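Local coordinates for protein ribokinase (Cryptococcus neoformans var. grubii serotype A, PDB 6CW5) that probably phosphorylates D-ribose at O-5 with ATP and a divalent cation, most likely magnesium, yielding D-ribose 5-phosphate for nucleotide synthesis or the pentose phosphate pathway, at residues A[67-72]-A[153-158]; A[206-211]-A[228-233]; A[218-223]-A[245-250]. All blocks are in the same frame, centred on the assembly; numbering follows the deposited sequence. Where two conformers were deposited one is given.

Contact 1: A[67-72]-A[153-158]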
ATOM      1  N   GLU A  67     -17.462  -4.039 -10.020  1.00 22.93           N
ATOM      2  CA  GLU A  67     -17.177  -2.673  -9.580  0.53 22.92           C
ATOM      3  C   GLU A  67     -15.692  -2.406  -9.762  1.00 25.53           C
ATOM      4  O   GLU A  67     -14.882  -3.296  -9.517  1.00 25.60           O
ATOM      5  CB  GLU A  67     -17.516  -2.460  -8.096  0.53 22.76           C
ATOM      6  CG  GLU A  67     -18.968  -2.674  -7.711  0.53 28.27           C
ATOM      7  CD  GLU A  67     -19.790  -1.402  -7.738  0.53 31.42           C
ATOM      8  OE1 GLU A  67     -19.225  -0.283  -7.644  0.53 34.84           O
ATOM      9  OE2 GLU A  67     -21.023  -1.534  -7.856  0.53 35.36           O
ATOM     10  N   LEU A  68     -15.331  -1.183 -10.158  1.00 23.97           N
ATOM     11  CA  LEU A  68     -13.930  -0.799 -10.334  1.00 21.96           C
ATOM     12  C   LEU A  68     -13.524   0.209  -9.261  1.00 23.75           C
ATOM     13  O   LEU A  68     -14.261   1.175  -8.994  1.00 21.12           O
ATOM     14  CB  LEU A  68     -13.701  -0.218 -11.735  1.00 21.01           C
ATOM     15  CG  LEU A  68     -12.278   0.277 -12.022  1.00 25.17           C
ATOM     16  CD1 LEU A  68     -11.271  -0.875 -11.979  1.00 25.86           C
ATOM     17  CD2 LEU A  68     -12.224   1.000 -13.390  1.00 30.01           C
ATOM     18  N   ASP A  69     -12.401  -0.065  -8.584  1.00 18.99           N
ATOM     19  CA  ASP A  69     -11.874   0.792  -7.524  1.00 18.06           C
ATOM     20  C   ASP A  69     -10.538   1.351  -8.026  1.00 22.57           C
ATOM     21  O   ASP A  69      -9.607   0.592  -8.289  1.00 19.74           O
ATOM     22  CB  ASP A  69     -11.709  -0.027  -6.231  1.00 21.00           C
ATOM     23  CG  ASP A  69     -11.165   0.775  -5.066  1.00 26.25           C
ATOM     24  OD1 ASP A  69     -10.490   1.798  -5.268  1.00 24.53           O
ATOM     25  OD2 ASP A  69     -11.356   0.329  -3.933  1.00 27.82           O
ATOM     26  N   GLY A  70     -10.440   2.671  -8.162  1.00 19.40           N
ATOM     27  CA  GLY A  70      -9.218   3.255  -8.697  1.00 21.04           C
ATOM     28  C   GLY A  70      -9.404   4.751  -8.857  1.00 20.41           C
ATOM     29  O   GLY A  70     -10.216   5.342  -8.144  1.00 19.63           O
ATOM     30  N   ALA A  71      -8.679   5.378  -9.781  1.00 19.34           N
ATOM     31  CA  ALA A  71      -8.784   6.826  -9.887  1.00 16.25           C
ATOM     32  C   ALA A  71      -8.466   7.276 -11.306  1.00 21.54           C
ATOM     33  O   ALA A  71      -7.627   6.684 -11.993  1.00 20.74           O
ATOM     34  CB  ALA A  71      -7.842   7.524  -8.906  1.00 18.58           C
ATOM     35  N   ILE A  72      -9.111   8.366 -11.712  1.00 22.81           N
ATOM     36  CA  ILE A  72      -8.839   9.025 -12.986  1.00 22.37           C
ATOM     37  C   ILE A  72      -8.672  10.514 -12.722  1.00 24.72           C
ATOM     38  O   ILE A  72      -8.973  11.017 -11.636  1.00 24.36           O
ATOM     39  CB  ILE A  72      -9.959   8.803 -14.025  1.00 19.68           C
ATOM     40  CG1 ILE A  72     -11.297   9.312 -13.462  1.00 26.91           C
ATOM     41  CG2 ILE A  72     -10.023   7.314 -14.407  1.00 19.27           C
ATOM     42  CD1 ILE A  72     -12.402   9.437 -14.528  1.00 27.09           C
ATOM     43  N   LEU A 153      -1.296  -5.388  -2.803  1.00 16.25           N
ATOM     44  CA  LEU A 153      -1.035  -6.327  -1.704  1.00 16.78           C
ATOM     45  C   LEU A 153      -2.107  -6.226  -0.617  1.00 17.78           C
ATOM     46  O   LEU A 153      -2.540  -7.246  -0.051  1.00 17.92           O
ATOM     47  CB  LEU A 153       0.336  -6.036  -1.092  1.00 15.62           C
ATOM     48  CG  LEU A 153       1.502  -6.304  -2.052  1.00 17.03           C
ATOM     49  CD1 LEU A 153       2.754  -5.728  -1.430  1.00 17.10           C
ATOM     50  CD2 LEU A 153       1.666  -7.812  -2.228  1.00 20.83           C
ATOM     51  N   ALA A 154      -2.495  -4.997  -0.269  1.00 18.63           N
ATOM     52  CA  ALA A 154      -3.483  -4.808   0.792  1.00 20.43           C
ATOM     53  C   ALA A 154      -4.820  -5.441   0.418  1.00 16.38           C
ATOM     54  O   ALA A 154      -5.453  -6.116   1.247  1.00 18.21           O
ATOM     55  CB  ALA A 154      -3.643  -3.305   1.081  1.00 16.95           C
ATOM     56  N   TYR A 155      -5.275  -5.232  -0.822  1.00 15.81           N
ATOM     57  CA  TYR A 155      -6.569  -5.790  -1.217  1.00 18.69           C
ATOM     58  C   TYR A 155      -6.514  -7.313  -1.304  1.00 19.94           C
ATOM     59  O   TYR A 155      -7.444  -8.005  -0.862  1.00 18.59           O
ATOM     60  CB  TYR A 155      -7.006  -5.226  -2.565  1.00 17.03           C
ATOM     61  CG  TYR A 155      -7.598  -3.835  -2.486  1.00 19.19           C
ATOM     62  CD1 TYR A 155      -6.831  -2.753  -2.071  1.00 19.04           C
ATOM     63  CD2 TYR A 155      -8.931  -3.612  -2.813  1.00 20.76           C
ATOM     64  CE1 TYR A 155      -7.399  -1.465  -2.016  1.00 16.84           C
ATOM     65  CE2 TYR A 155      -9.492  -2.350  -2.767  1.00 16.22           C
ATOM     66  CZ  TYR A 155      -8.716  -1.278  -2.364  1.00 18.78           C
ATOM     67  OH  TYR A 155      -9.284  -0.012  -2.299  1.00 21.92           O
ATOM     68  N   LEU A 156      -5.435  -7.851  -1.868  1.00 18.28           N
ATOM     69  CA  LEU A 156      -5.295  -9.316  -1.923  1.00 18.50           C
ATOM     70  C   LEU A 156      -5.257  -9.922  -0.532  1.00 16.52           C
ATOM     71  O   LEU A 156      -5.885 -10.968  -0.268  1.00 19.58           O
ATOM     72  CB  LEU A 156      -4.022  -9.693  -2.693  1.00 16.97           C
ATOM     73  CG  LEU A 156      -3.666 -11.194  -2.683  1.00 19.06           C
ATOM     74  CD1 LEU A 156      -4.746 -11.963  -3.407  1.00 18.94           C
ATOM     75  CD2 LEU A 156      -2.321 -11.395  -3.374  1.00 21.32           C
ATOM     76  N   THR A 157      -4.533  -9.289   0.386  1.00 19.43           N
ATOM     77  CA  THR A 157      -4.469  -9.814   1.754  1.00 17.60           C
ATOM     78  C   THR A 157      -5.833  -9.776   2.416  1.00 23.68           C
ATOM     79  O   THR A 157      -6.248 -10.743   3.085  1.00 22.48           O
ATOM     80  CB  THR A 157      -3.444  -9.000   2.548  1.00 19.63           C
ATOM     81  OG1 THR A 157      -2.159  -9.146   1.910  1.00 19.65           O
ATOM     82  CG2 THR A 157      -3.351  -9.517   3.989  1.00 19.53           C
ATOM     83  N   ALA A 158      -6.563  -8.675   2.231  1.00 20.51           N
ATOM     84  CA  ALA A 158      -7.908  -8.589   2.790  1.00 22.23           C
ATOM     85  C   ALA A 158      -8.820  -9.652   2.189  1.00 22.18           C
ATOM     86  O   ALA A 158      -9.702 -10.202   2.879  1.00 23.46           O
ATOM     87  CB  ALA A 158      -8.486  -7.189   2.539  1.00 20.15           C
TER

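Contact 2: A[206-211]-A[228-233]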
ATOM      1  N   PHE A 206      12.304 -17.227  -9.128  1.00 19.89           N
ATOM      2  CA  PHE A 206      12.226 -18.238  -8.084  1.00 17.42           C
ATOM      3  C   PHE A 206      13.374 -19.241  -8.180  1.00 21.19           C
ATOM      4  O   PHE A 206      13.305 -20.324  -7.579  1.00 22.16           O
ATOM      5  CB  PHE A 206      10.870 -18.968  -8.147  1.00 18.83           C
ATOM      6  CG  PHE A 206       9.689 -18.062  -7.849  1.00 18.09           C
ATOM      7  CD1 PHE A 206       9.915 -16.788  -7.322  1.00 21.70           C
ATOM      8  CD2 PHE A 206       8.383 -18.507  -8.053  1.00 22.21           C
ATOM      9  CE1 PHE A 206       8.841 -15.937  -7.039  1.00 22.25           C
ATOM     10  CE2 PHE A 206       7.303 -17.682  -7.763  1.00 22.40           C
ATOM     11  CZ  PHE A 206       7.541 -16.398  -7.262  1.00 19.74           C
ATOM     12  N   GLY A 207      14.416 -18.900  -8.921  1.00 23.27           N
ATOM     13  CA  GLY A 207      15.638 -19.680  -8.933  1.00 30.56           C
ATOM     14  C   GLY A 207      15.664 -20.815  -9.931  1.00 35.61           C
ATOM     15  O   GLY A 207      16.662 -21.557  -9.977  1.00 34.37           O
ATOM     16  N   SER A 208      14.624 -20.959 -10.742  1.00 25.95           N
ATOM     17  CA  SER A 208      14.578 -22.003 -11.753  1.00 26.04           C
ATOM     18  C   SER A 208      15.417 -21.600 -12.957  1.00 37.79           C
ATOM     19  O   SER A 208      15.634 -20.413 -13.216  1.00 36.81           O
ATOM     20  CB  SER A 208      13.128 -22.244 -12.169  1.00 27.57           C
ATOM     21  OG  SER A 208      13.010 -23.261 -13.151  1.00 33.17           O
ATOM     22  N   SER A 209      15.923 -22.598 -13.686  1.00 38.23           N
ATOM     23  CA  SER A 209      16.451 -22.307 -15.013  1.00 41.05           C
ATOM     24  C   SER A 209      15.416 -22.511 -16.116  1.00 41.66           C
ATOM     25  O   SER A 209      15.706 -22.198 -17.278  1.00 43.29           O
ATOM     26  CB  SER A 209      17.680 -23.165 -15.305  1.00 43.77           C
ATOM     27  OG  SER A 209      17.306 -24.518 -15.209  1.00 48.26           O
ATOM     28  N   ALA A 210      14.229 -23.028 -15.791  1.00 40.04           N
ATOM     29  CA  ALA A 210      13.174 -23.129 -16.793  1.00 36.46           C
ATOM     30  C   ALA A 210      12.755 -21.730 -17.225  1.00 40.26           C
ATOM     31  O   ALA A 210      12.646 -20.819 -16.398  1.00 45.92           O
ATOM     32  CB  ALA A 210      11.971 -23.890 -16.243  1.00 31.45           C
ATOM     33  N   ASN A 211      12.574 -21.541 -18.531  1.00 39.37           N
ATOM     34  CA  ASN A 211      12.008 -20.292 -19.046  1.00 37.15           C
ATOM     35  C   ASN A 211      11.137 -20.588 -20.253  1.00 33.60           C
ATOM     36  O   ASN A 211      11.584 -20.501 -21.400  1.00 35.55           O
ATOM     37  CB  ASN A 211      13.079 -19.262 -19.394  1.00 40.21           C
ATOM     38  CG  ASN A 211      12.474 -17.897 -19.717  1.00 47.28           C
ATOM     39  OD1 ASN A 211      11.246 -17.743 -19.748  1.00 39.68           O
ATOM     40  ND2 ASN A 211      13.323 -16.911 -19.959  1.00 52.95           N
ATOM     41  N   ILE A 228       4.498 -24.857 -15.286  1.00 21.29           N
ATOM     42  CA  ILE A 228       3.401 -24.715 -14.323  1.00 20.59           C
ATOM     43  C   ILE A 228       3.589 -25.685 -13.162  1.00 21.28           C
ATOM     44  O   ILE A 228       3.455 -25.319 -11.985  1.00 21.76           O
ATOM     45  CB  ILE A 228       2.049 -24.951 -15.013  1.00 20.78           C
ATOM     46  CG1 ILE A 228       1.678 -23.755 -15.902  1.00 22.11           C
ATOM     47  CG2 ILE A 228       0.956 -25.180 -13.963  1.00 19.82           C
ATOM     48  CD1 ILE A 228       0.447 -24.077 -16.811  1.00 20.47           C
ATOM     49  N   LEU A 229       3.888 -26.940 -13.477  1.00 18.33           N
ATOM     50  CA  LEU A 229       4.045 -27.939 -12.418  1.00 21.61           C
ATOM     51  C   LEU A 229       5.238 -27.606 -11.525  1.00 23.80           C
ATOM     52  O   LEU A 229       5.201 -27.826 -10.305  1.00 24.44           O
ATOM     53  CB  LEU A 229       4.196 -29.343 -13.016  1.00 21.30           C
ATOM     54  CG  LEU A 229       2.983 -29.889 -13.771  1.00 21.73           C
ATOM     55  CD1 LEU A 229       3.293 -31.184 -14.471  1.00 20.87           C
ATOM     56  CD2 LEU A 229       1.801 -30.073 -12.781  1.00 28.19           C
ATOM     57  N   GLU A 230       6.308 -27.081 -12.119  1.00 21.62           N
ATOM     58  CA  GLU A 230       7.475 -26.663 -11.352  1.00 21.61           C
ATOM     59  C   GLU A 230       7.146 -25.485 -10.441  1.00 25.08           C
ATOM     60  O   GLU A 230       7.536 -25.454  -9.258  1.00 24.09           O
ATOM     61  CB  GLU A 230       8.615 -26.282 -12.301  1.00 24.38           C
ATOM     62  CG  GLU A 230       9.833 -25.863 -11.509  1.00 28.78           C
ATOM     63  CD  GLU A 230      11.107 -25.718 -12.319  1.00 31.76           C
ATOM     64  OE1 GLU A 230      11.145 -26.119 -13.511  1.00 31.88           O
ATOM     65  OE2 GLU A 230      12.084 -25.200 -11.724  1.00 29.38           O
ATOM     66  N   LEU A 231       6.436 -24.505 -10.986  1.00 19.94           N
ATOM     67  CA  LEU A 231       6.036 -23.343 -10.207  1.00 18.96           C
ATOM     68  C   LEU A 231       5.205 -23.780  -9.018  1.00 19.82           C
ATOM     69  O   LEU A 231       5.435 -23.323  -7.896  1.00 23.01           O
ATOM     70  CB  LEU A 231       5.273 -22.361 -11.099  1.00 20.23           C
ATOM     71  CG  LEU A 231       4.810 -21.056 -10.464  1.00 25.56           C
ATOM     72  CD1 LEU A 231       6.002 -20.319  -9.864  1.00 24.24           C
ATOM     73  CD2 LEU A 231       4.074 -20.150 -11.491  1.00 23.73           C
ATOM     74  N   HIS A 232       4.282 -24.727  -9.235  1.00 18.21           N
ATOM     75  CA  HIS A 232       3.430 -25.207  -8.157  1.00 23.50           C
ATOM     76  C   HIS A 232       4.241 -25.674  -6.962  1.00 25.16           C
ATOM     77  O   HIS A 232       3.864 -25.419  -5.816  1.00 23.96           O
ATOM     78  CB  HIS A 232       2.546 -26.359  -8.664  1.00 23.95           C
ATOM     79  CG  HIS A 232       1.775 -27.053  -7.584  1.00 26.00           C
ATOM     80  ND1 HIS A 232       0.723 -26.444  -6.928  1.00 23.12           N
ATOM     81  CD2 HIS A 232       1.869 -28.305  -7.066  1.00 25.30           C
ATOM     82  CE1 HIS A 232       0.207 -27.289  -6.051  1.00 24.70           C
ATOM     83  NE2 HIS A 232       0.898 -28.418  -6.098  1.00 28.86           N
ATOM     84  N   GLU A 233       5.352 -26.379  -7.212  1.00 21.83           N
ATOM     85  CA  GLU A 233       6.172 -26.972  -6.166  1.00 24.71           C
ATOM     86  C   GLU A 233       7.196 -26.013  -5.584  1.00 25.19           C
ATOM     87  O   GLU A 233       7.879 -26.378  -4.614  1.00 26.86           O
ATOM     88  CB  GLU A 233       6.947 -28.178  -6.702  1.00 29.66           C
ATOM     89  CG  GLU A 233       6.125 -29.196  -7.419  1.00 44.55           C
ATOM     90  CD  GLU A 233       5.444 -30.146  -6.479  1.00 48.99           C
ATOM     91  OE1 GLU A 233       5.959 -30.372  -5.360  1.00 50.94           O
ATOM     92  OE2 GLU A 233       4.389 -30.670  -6.869  1.00 48.72           O
TER

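Contact 3: A[218-223]-A[245-250]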
ATOM      1  N   ASP A 218       6.613 -25.068 -31.121  1.00 75.64           N
ATOM      2  CA  ASP A 218       6.222 -26.475 -31.100  1.00 78.80           C
ATOM      3  C   ASP A 218       6.464 -27.118 -29.740  1.00 76.42           C
ATOM      4  O   ASP A 218       5.763 -28.069 -29.378  1.00 75.82           O
ATOM      5  CB  ASP A 218       6.978 -27.256 -32.179  1.00 84.03           C
ATOM      6  N   GLU A 219       7.439 -26.614 -28.986  1.00 66.84           N
ATOM      7  CA  GLU A 219       7.787 -27.105 -27.658  1.00 48.98           C
ATOM      8  C   GLU A 219       7.078 -26.350 -26.547  1.00 39.24           C
ATOM      9  O   GLU A 219       7.214 -26.710 -25.367  1.00 39.19           O
ATOM     10  CB  GLU A 219       9.293 -26.986 -27.470  1.00 55.78           C
ATOM     11  CG  GLU A 219       9.938 -28.110 -26.737  1.00 65.39           C
ATOM     12  CD  GLU A 219      11.376 -28.289 -27.170  1.00 74.72           C
ATOM     13  OE1 GLU A 219      11.819 -27.498 -28.027  1.00 79.53           O
ATOM     14  OE2 GLU A 219      12.059 -29.207 -26.664  1.00 74.73           O
ATOM     15  N   LEU A 220       6.307 -25.326 -26.896  1.00 40.07           N
ATOM     16  CA  LEU A 220       5.802 -24.403 -25.895  1.00 38.33           C
ATOM     17  C   LEU A 220       4.799 -25.072 -24.968  1.00 39.06           C
ATOM     18  O   LEU A 220       4.878 -24.899 -23.747  1.00 33.65           O
ATOM     19  CB  LEU A 220       5.183 -23.188 -26.582  1.00 43.42           C
ATOM     20  CG  LEU A 220       4.683 -22.094 -25.633  1.00 41.73           C
ATOM     21  CD1 LEU A 220       5.706 -21.785 -24.534  1.00 37.68           C
ATOM     22  CD2 LEU A 220       4.363 -20.838 -26.431  1.00 44.09           C
ATOM     23  N   GLN A 221       3.849 -25.841 -25.521  1.00 34.32           N
ATOM     24  CA  GLN A 221       2.862 -26.505 -24.671  1.00 38.92           C
ATOM     25  C   GLN A 221       3.561 -27.376 -23.641  1.00 31.63           C
ATOM     26  O   GLN A 221       3.246 -27.323 -22.447  1.00 33.49           O
ATOM     27  CB  GLN A 221       1.889 -27.346 -25.511  1.00 35.80           C
ATOM     28  CG  GLN A 221       0.762 -27.933 -24.660  1.00 41.12           C
ATOM     29  CD  GLN A 221      -0.090 -28.965 -25.369  1.00 44.70           C
ATOM     30  OE1 GLN A 221      -0.428 -30.008 -24.785  1.00 40.01           O
ATOM     31  NE2 GLN A 221      -0.471 -28.680 -26.631  1.00 37.14           N
ATOM     32  N   ALA A 222       4.538 -28.160 -24.096  1.00 32.08           N
ATOM     33  CA  ALA A 222       5.275 -29.053 -23.206  1.00 32.69           C
ATOM     34  C   ALA A 222       6.059 -28.278 -22.149  1.00 36.35           C
ATOM     35  O   ALA A 222       6.026 -28.631 -20.970  1.00 26.79           O
ATOM     36  CB  ALA A 222       6.219 -29.945 -24.019  1.00 32.45           C
ATOM     37  N   LYS A 223       6.819 -27.250 -22.559  1.00 27.65           N
ATOM     38  CA  LYS A 223       7.668 -26.530 -21.606  1.00 26.19           C
ATOM     39  C   LYS A 223       6.839 -25.707 -20.644  1.00 28.30           C
ATOM     40  O   LYS A 223       7.184 -25.586 -19.456  1.00 25.54           O
ATOM     41  CB  LYS A 223       8.644 -25.605 -22.346  1.00 28.14           C
ATOM     42  CG  LYS A 223       9.679 -26.303 -23.185  1.00 34.48           C
ATOM     43  CD  LYS A 223      10.692 -27.017 -22.327  1.00 40.34           C
ATOM     44  CE  LYS A 223      11.767 -27.645 -23.214  1.00 56.87           C
ATOM     45  NZ  LYS A 223      12.874 -28.174 -22.379  1.00 64.11           N
ATOM     46  N   CYS A 245      -2.156 -20.269 -17.966  1.00 25.47           N
ATOM     47  CA  CYS A 245      -1.068 -19.729 -18.782  1.00 24.73           C
ATOM     48  C   CYS A 245      -1.552 -19.621 -20.224  1.00 23.40           C
ATOM     49  O   CYS A 245      -1.789 -20.641 -20.882  1.00 28.31           O
ATOM     50  CB  CYS A 245       0.194 -20.599 -18.690  1.00 22.29           C
ATOM     51  SG  CYS A 245       1.574 -19.860 -19.607  1.00 24.97           S
ATOM     52  N   THR A 246      -1.723 -18.394 -20.714  1.00 26.07           N
ATOM     53  CA  THR A 246      -2.099 -18.211 -22.105  1.00 25.98           C
ATOM     54  C   THR A 246      -0.866 -18.406 -22.979  1.00 35.06           C
ATOM     55  O   THR A 246       0.245 -18.017 -22.605  1.00 29.25           O
ATOM     56  CB  THR A 246      -2.723 -16.828 -22.329  1.00 31.62           C
ATOM     57  OG1 THR A 246      -1.772 -15.811 -22.007  1.00 30.79           O
ATOM     58  CG2 THR A 246      -3.919 -16.648 -21.403  1.00 31.47           C
ATOM     59  N   LEU A 247      -1.052 -19.073 -24.118  1.00 28.64           N
ATOM     60  CA  LEU A 247       0.026 -19.297 -25.069  1.00 28.94           C
ATOM     61  C   LEU A 247      -0.302 -18.660 -26.414  1.00 33.83           C
ATOM     62  O   LEU A 247       0.043 -19.207 -27.458  1.00 41.25           O
ATOM     63  CB  LEU A 247       0.313 -20.790 -25.245  1.00 27.23           C
ATOM     64  CG  LEU A 247       0.482 -21.688 -24.002  1.00 30.74           C
ATOM     65  CD1 LEU A 247       0.550 -23.187 -24.385  1.00 30.25           C
ATOM     66  CD2 LEU A 247       1.701 -21.279 -23.165  1.00 29.53           C
ATOM     67  N   GLY A 248      -0.982 -17.512 -26.403  1.00 47.72           N
ATOM     68  CA  GLY A 248      -1.293 -16.814 -27.649  1.00 48.43           C
ATOM     69  C   GLY A 248      -2.188 -17.650 -28.556  1.00 54.53           C
ATOM     70  O   GLY A 248      -3.144 -18.300 -28.115  1.00 57.82           O
ATOM     71  N   ALA A 249      -1.870 -17.646 -29.849  1.00 42.85           N
ATOM     72  CA  ALA A 249      -2.635 -18.461 -30.787  1.00 48.44           C
ATOM     73  C   ALA A 249      -2.480 -19.953 -30.516  1.00 53.17           C
ATOM     74  O   ALA A 249      -3.303 -20.744 -30.987  1.00 59.46           O
ATOM     75  CB  ALA A 249      -2.222 -18.146 -32.233  1.00 51.86           C
ATOM     76  N   LYS A 250      -1.460 -20.355 -29.764  1.00 47.16           N
ATOM     77  CA  LYS A 250      -1.243 -21.756 -29.445  1.00 46.79           C
ATOM     78  C   LYS A 250      -2.117 -22.248 -28.288  1.00 48.62           C
ATOM     79  O   LYS A 250      -1.909 -23.376 -27.814  1.00 47.37           O
ATOM     80  CB  LYS A 250       0.239 -21.998 -29.129  1.00 50.27           C
TER

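Contact 1: A[67-72]-A[153-158]
Tyr-155 brings the hydroxyl end of its ring against the carboxylate of Asp-69, and this one polar meeting carries the whole contact. Tyr-155 OH donates a hydrogen bond to Asp-69 OD2 at 2.7 Å. The acceptor lies at the ring's edge, near the ring plane, with Tyr-155 CE2 3.5 Å from Asp-69 OD2. The carboxylate itself is turned almost square to the ring, the two planes standing 79° apart. The hydroxyl reaches OD2 from above the carboxylate plane, 42° out of it. Strand and helix backbones stay well apart, the nearest CA atoms, of Asp-69 and Tyr-155, being 10.5 Å from each other. Two outstretched side chains bridge that distance: in Asp-69, CG stands opposite the backbone N (chi1 180°), which extends the carboxylate away from its own backbone to where the tyrosine hydroxyl can meet it. The other carboxylate oxygen, OD1, makes a salt bridge with Lys-94, so that both oxygens are held and the rotation of the group is restricted. A bound phosphate ion lies about 4 Å from the Tyr-155 side chain, probably a trace of the crystallisation liquor. In the alpha/beta sheet of this PfkB-family kinase, strand 15-18 runs between strands 66-73 and 140-143; Tyr-155 reaches from helix 149-161 across Leu-16 and Arg-18 of that middle strand to its neighbour, strand 66-73.

Contact 2: A[206-211]-A[228-233]
A Schellman motif ends helix 196-205 and an ST turn follows it at once, and the serine of that turn, Ser-208, is held by Glu-230 of helix 220-233. Gly-207, with positive phi, is the C-prime residue of the Schellman motif, in which Ser-208 N pairs with Leu-203 O and Gly-207 N with Leu-204 O. In the ST turn, Ser-208 OG accepts from the backbone N of Ala-210 at 2.9 Å, with an N-H...O angle of 150°. The same hydroxyl donates to Glu-230 OE2, 2.6 Å from Ser-208 OG, and so is gripped by two bonds of opposite sense. It meets OE2 from above the carboxylate plane, 49° out of it. Glu-230 gets there by full extension: CG points away from the backbone N (chi1 -179°) and the chain runs straight on to the carboxylate. Its other oxygen, OE1, rests 3.6 Å from Ala-210 CB, so the carboxylate spans both ends of the turn. Where helix 196-205 gives way to the loop, at Phe-206, the contact becomes apolar. Phe-206 leans on Leu-231, both side chains also touch Phe-237, and the Phe-206 carbonyl accepts from Asn-234. A single methyl does the work here: Leu-231 CD1 lies at the edge of the phenyl ring, near its plane, 3.5 Å from Phe-206 CD2 and 3.6 Å from Phe-206 CE2.

Contact 3: A[218-223]-A[245-250]
Leu-220 and Leu-247 point toward each other's segments but do not meet end on; their side chains slide past one another in opposite directions, so that branch meets branch. The closest approach is between Leu-220 CG and Leu-247 CD2, 4.0 Å apart. That methyl sits before the fork of Leu-220, at nearly equal range from its two prongs: 4.3 Å separates Leu-247 CD2 from Leu-220 CD1, and 4.2 Å separates it from Leu-220 CD2. In Leu-220, CG lies opposite the backbone N (chi1 -177°), an orientation that carries the fork out from the first turn of its helix. The second methyl of Leu-247 goes to a different place. Leu-247 CD1 rests against the helix backbone, 4.1 Å from Gln-221 CA, so the nearest point of Gln-221 is its CA, not its amide. With one methyl on a side chain and the other on the helix itself, Leu-247 fits over the start of helix 220-233, and Ala-224, one turn on, also touches it. The helix belongs to a crossover in the PfkB alpha/beta fold: strand 191-195 leads through helices 196-205 and 220-233 to the parallel strand 242-246. Leu-247 directly follows that strand and is the second residue of the predicted ATP-binding segment 246-251, in which Thr-246, Gly-248 and Gly-251 have been seen to bind ADP in this protein. The loop turns back into the antiparallel strand 252-255, and Lys-250 N bonds to Leu-247 O at 3.0 Å within the turn. Across the two segments there is no hydrogen bond; the hold is apolar. Glu-196 touches both leucines, while Leu-253 of the returning strand lies against Leu-247 and Gln-221.

Contacts 1 and 3 illustrate how an alpha/beta kinase joins helices to strands of its central sheet, or to the residues just after one, while contact 2 ties a loop to a helix. Contact 1 closes before the others open along the chain and stands apart from them, its centre about 28 Å from that of contact 2 and about 31 Å from that of contact 3, on the opposite side of the chain's centre from the latter. Contacts 2 and 3, about 16 Å apart between centres, alternate in sequence and share helix 220-233, held near its end in one and at its start in the other. They touch where Ile-228 packs on Cys-245, linking the helix to the strand that leads into the nucleotide loop.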